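Local coordinates for protein DNA double-strand break repair nuclease NurA (Sulfolobus solfataricus, PDB 2YGK) that is a manganese-dependent nuclease that probably acts with the HerA helicase to stimulate DNA end resection in double-strand break repair, at residues E225-I233 against V278-D288. Numbering follows the deposited sequence.
Sequences EKRGFSKLI and VDEKIVKEIMD
The ring of F229 takes the methyl CG1 of V283 over one face, a CH-pi contact 3.9 Å from CG1 to the ring centroid. Here helix 280-291 packs on strand 228-236 of the mixed beta-sheet in the RNase H-like NurA domain, and the strand and helix segments run at 137° to each other. F229 CG sits between its backbone N and carbonyl carbon (chi1 64°), which swings the ring over the helix. M287, a selenomethionine, meets the same ring obliquely in a Met-aromatic contact, with SE 3.8 Å from F229 CD1. Its CE turns to the backbone of G228 and lies 3.4 Å from G228 O. Toward the helix start, L232 CD2 rests 3.5 Å from V278 O. The outer end of the F229 ring lies beside E280 and K284, which form a salt bridge, K284 NZ to E280 OE1 at 3.5 Å. The E280 carboxylate stands nearly upright to the ring, with CD at its edge.

At the other end the R227 chain runs extended as far as NE, and M287 CE lies over one guanidinium face. NE bonds L263 O and NH1 bonds Y42 O, while D288 OD2 pairs with Y42 OH. With an alanine at R227, D288 OD1 would probably lose its salt-bridge mate and M287 CE the guanidinium it lies against. The R227 NH2 to D288 OD1 bond, 3.1 Å long, is nearly straight at 170° and uses the anti lone pair of OD1.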
loop_
_atom_site.group_PDB
_atom_site.type_symbol
_atom_site.label_atom_id
_atom_site.label_comp_id
_atom_site.label_asym_id
_atom_site.label_seq_id
_atom_site.Cartn_x
_atom_site.Cartn_y
_atom_site.Cartn_z
ATOM N N GLU A 225 17.510 23.812 -14.362
ATOM C CA GLU A 225 17.675 24.380 -13.024
ATOM C C GLU A 225 16.767 25.561 -12.796
ATOM O O GLU A 225 16.255 25.724 -11.692
ATOM C CB GLU A 225 19.132 24.814 -12.770
ATOM C CG GLU A 225 19.521 25.065 -11.261
ATOM C CD GLU A 225 19.577 26.566 -10.827
ATOM O OE1 GLU A 225 20.303 27.361 -11.465
ATOM O OE2 GLU A 225 18.919 26.948 -9.820
ATOM N N LYS A 226 16.585 26.384 -13.829
ATOM C CA LYS A 226 16.003 27.708 -13.657
ATOM C C LYS A 226 14.470 27.681 -13.621
ATOM O O LYS A 226 13.809 26.792 -14.190
ATOM C CB LYS A 226 16.486 28.657 -14.748
ATOM C CG LYS A 226 17.932 29.140 -14.595
ATOM C CD LYS A 226 17.959 30.450 -13.842
ATOM C CE LYS A 226 19.359 30.880 -13.376
ATOM N NZ LYS A 226 19.384 32.382 -13.027
ATOM N N ARG A 227 13.903 28.663 -12.925
ATOM C CA ARG A 227 12.453 28.852 -12.898
ATOM C C ARG A 227 11.861 28.886 -14.319
ATOM O O ARG A 227 12.387 29.553 -15.197
ATOM C CB ARG A 227 12.137 30.147 -12.159
ATOM C CG ARG A 227 10.679 30.593 -12.193
ATOM C CD ARG A 227 10.545 31.962 -11.493
ATOM N NE ARG A 227 9.172 32.311 -11.103
ATOM C CZ ARG A 227 8.376 33.151 -11.769
ATOM N NH1 ARG A 227 8.766 33.709 -12.910
ATOM N NH2 ARG A 227 7.159 33.427 -11.304
ATOM N N GLY A 228 10.773 28.163 -14.532
ATOM C CA GLY A 228 10.177 28.086 -15.846
ATOM C C GLY A 228 8.994 27.143 -16.033
ATOM O O GLY A 228 8.298 26.790 -15.107
ATOM N N PHE A 229 8.753 26.774 -17.282
ATOM C CA PHE A 229 7.604 25.988 -17.644
ATOM C C PHE A 229 7.852 25.203 -18.883
ATOM O O PHE A 229 8.695 25.529 -19.679
ATOM C CB PHE A 229 6.378 26.869 -17.826
ATOM C CG PHE A 229 6.490 27.831 -18.933
ATOM C CD1 PHE A 229 7.135 29.056 -18.747
ATOM C CD2 PHE A 229 5.953 27.543 -20.173
ATOM C CE1 PHE A 229 7.239 29.982 -19.802
ATOM C CE2 PHE A 229 6.055 28.455 -21.232
ATOM C CZ PHE A 229 6.693 29.670 -21.045
ATOM N N SER A 230 7.118 24.124 -19.041
ATOM C CA SER A 230 7.368 23.225 -20.154
ATOM C C SER A 230 6.451 23.518 -21.305
ATOM O O SER A 230 5.445 24.198 -21.155
ATOM C CB SER A 230 7.058 21.812 -19.706
ATOM O OG SER A 230 5.661 21.640 -19.566
ATOM N N LYS A 231 6.760 22.929 -22.446
ATOM C CA LYS A 231 5.770 22.757 -23.476
ATOM C C LYS A 231 4.441 22.297 -22.840
ATOM O O LYS A 231 4.414 21.488 -21.897
ATOM C CB LYS A 231 6.261 21.747 -24.495
ATOM C CG LYS A 231 5.199 21.308 -25.475
ATOM C CD LYS A 231 5.801 20.764 -26.781
ATOM C CE LYS A 231 4.778 20.862 -27.923
ATOM N NZ LYS A 231 4.917 19.824 -28.979
ATOM N N LEU A 232 3.356 22.850 -23.372
ATOM C CA LEU A 232 2.004 22.577 -22.935
ATOM C C LEU A 232 1.545 21.340 -23.624
ATOM O O LEU A 232 1.835 21.142 -24.772
ATOM C CB LEU A 232 1.070 23.743 -23.277
ATOM C CG LEU A 232 1.199 24.936 -22.309
ATOM C CD1 LEU A 232 2.671 25.360 -22.067
ATOM C CD2 LEU A 232 0.395 26.157 -22.809
ATOM N N ILE A 233 0.845 20.498 -22.888
ATOM C CA ILE A 233 0.357 19.243 -23.378
ATOM C C ILE A 233 -1.136 19.334 -23.261
ATOM O O ILE A 233 -1.642 19.818 -22.245
ATOM C CB ILE A 233 0.807 18.080 -22.492
ATOM C CG1 ILE A 233 2.312 18.132 -22.229
ATOM C CG2 ILE A 233 0.400 16.764 -23.103
ATOM C CD1 ILE A 233 2.828 16.929 -21.441
ATOM N N VAL A 278 -5.164 27.016 -22.662
ATOM C CA VAL A 278 -4.302 27.872 -21.897
ATOM C C VAL A 278 -3.123 28.176 -22.788
ATOM O O VAL A 278 -2.749 27.351 -23.594
ATOM C CB VAL A 278 -3.888 27.126 -20.625
ATOM C CG1 VAL A 278 -2.505 27.496 -20.192
ATOM C CG2 VAL A 278 -4.916 27.370 -19.535
ATOM N N ASP A 279 -2.551 29.361 -22.672
ATOM C CA ASP A 279 -1.425 29.737 -23.546
ATOM C C ASP A 279 -0.195 30.181 -22.729
ATOM O O ASP A 279 -0.205 30.110 -21.498
ATOM C CB ASP A 279 -1.875 30.803 -24.528
ATOM C CG ASP A 279 -2.249 32.087 -23.849
ATOM O OD1 ASP A 279 -1.814 32.317 -22.700
ATOM O OD2 ASP A 279 -2.983 32.879 -24.472
ATOM N N GLU A 280 0.880 30.580 -23.394
ATOM C CA GLU A 280 2.051 31.028 -22.658
ATOM C C GLU A 280 1.669 32.131 -21.677
ATOM O O GLU A 280 2.021 32.073 -20.519
ATOM C CB GLU A 280 3.154 31.544 -23.577
ATOM C CG GLU A 280 3.952 30.457 -24.244
ATOM C CD GLU A 280 5.384 30.867 -24.600
ATOM O OE1 GLU A 280 5.752 32.054 -24.455
ATOM O OE2 GLU A 280 6.148 29.965 -25.005
ATOM N N LYS A 281 0.963 33.147 -22.142
ATOM C CA LYS A 281 0.658 34.275 -21.283
ATOM C C LYS A 281 -0.052 33.801 -20.010
ATOM O O LYS A 281 0.317 34.203 -18.899
ATOM C CB LYS A 281 -0.223 35.266 -22.021
ATOM C CG LYS A 281 -0.465 36.562 -21.297
ATOM C CD LYS A 281 -1.442 37.399 -22.118
ATOM C CE LYS A 281 -1.557 38.812 -21.604
ATOM N NZ LYS A 281 -2.532 39.535 -22.417
ATOM N N ILE A 282 -1.068 32.955 -20.169
ATOM C CA ILE A 282 -1.801 32.451 -19.012
ATOM C C ILE A 282 -0.853 31.698 -18.081
ATOM O O ILE A 282 -0.829 31.978 -16.878
ATOM C CB ILE A 282 -3.046 31.610 -19.411
ATOM C CG1 ILE A 282 -4.116 32.539 -20.041
ATOM C CG2 ILE A 282 -3.621 30.928 -18.195
ATOM C CD1 ILE A 282 -5.012 31.927 -21.124
ATOM N N VAL A 283 -0.062 30.784 -18.633
ATOM C CA VAL A 283 0.922 30.041 -17.858
ATOM C C VAL A 283 1.849 30.944 -17.033
ATOM O O VAL A 283 2.061 30.660 -15.839
ATOM C CB VAL A 283 1.779 29.140 -18.771
ATOM C CG1 VAL A 283 3.122 28.850 -18.156
ATOM C CG2 VAL A 283 1.043 27.860 -19.061
ATOM N N LYS A 284 2.393 32.001 -17.656
ATOM C CA LYS A 284 3.263 32.961 -16.970
ATOM C C LYS A 284 2.499 33.774 -15.906
ATOM O O LYS A 284 3.053 34.106 -14.829
ATOM C CB LYS A 284 3.909 33.939 -17.958
ATOM C CG LYS A 284 5.087 33.417 -18.758
ATOM C CD LYS A 284 5.406 34.326 -19.930
ATOM C CE LYS A 284 6.549 33.787 -20.807
ATOM N NZ LYS A 284 6.694 34.500 -22.100
ATOM N N GLU A 285 1.241 34.107 -16.190
ATOM C CA GLU A 285 0.404 34.756 -15.167
ATOM C C GLU A 285 0.173 33.801 -13.988
ATOM O O GLU A 285 0.220 34.222 -12.837
ATOM C CB GLU A 285 -0.946 35.214 -15.738
ATOM C CG GLU A 285 -0.859 36.362 -16.765
ATOM C CD GLU A 285 -2.232 36.738 -17.348
ATOM O OE1 GLU A 285 -3.285 36.252 -16.823
ATOM O OE2 GLU A 285 -2.260 37.528 -18.322
ATOM N N ILE A 286 -0.069 32.518 -14.276
ATOM C CA ILE A 286 -0.326 31.553 -13.211
ATOM C C ILE A 286 0.938 31.313 -12.375
ATOM O O ILE A 286 0.850 31.151 -11.159
ATOM C CB ILE A 286 -0.849 30.195 -13.754
ATOM C CG1 ILE A 286 -2.303 30.314 -14.234
ATOM C CG2 ILE A 286 -0.762 29.090 -12.692
ATOM C CD1 ILE A 286 -2.765 29.061 -14.998
HETATM N N MSE A 287 2.102 31.281 -13.018
HETATM C CA MSE A 287 3.342 31.148 -12.281
HETATM C C MSE A 287 3.568 32.349 -11.368
HETATM O O MSE A 287 3.932 32.209 -10.220
HETATM C CB MSE A 287 4.515 31.040 -13.253
HETATM C CG MSE A 287 4.563 29.725 -13.967
HETATM SE SE MSE A 287 6.053 29.589 -15.175
HETATM C CE MSE A 287 7.588 29.892 -14.029
ATOM N N ASP A 288 3.371 33.538 -11.917
ATOM C CA ASP A 288 3.677 34.793 -11.223
ATOM C C ASP A 288 2.831 34.930 -9.995
ATOM O O ASP A 288 3.332 35.234 -8.922
ATOM C CB ASP A 288 3.445 35.970 -12.159
ATOM C CG ASP A 288 4.600 36.193 -13.125
ATOM O OD1 ASP A 288 5.629 35.488 -12.967
ATOM O OD2 ASP A 288 4.476 37.065 -14.041
#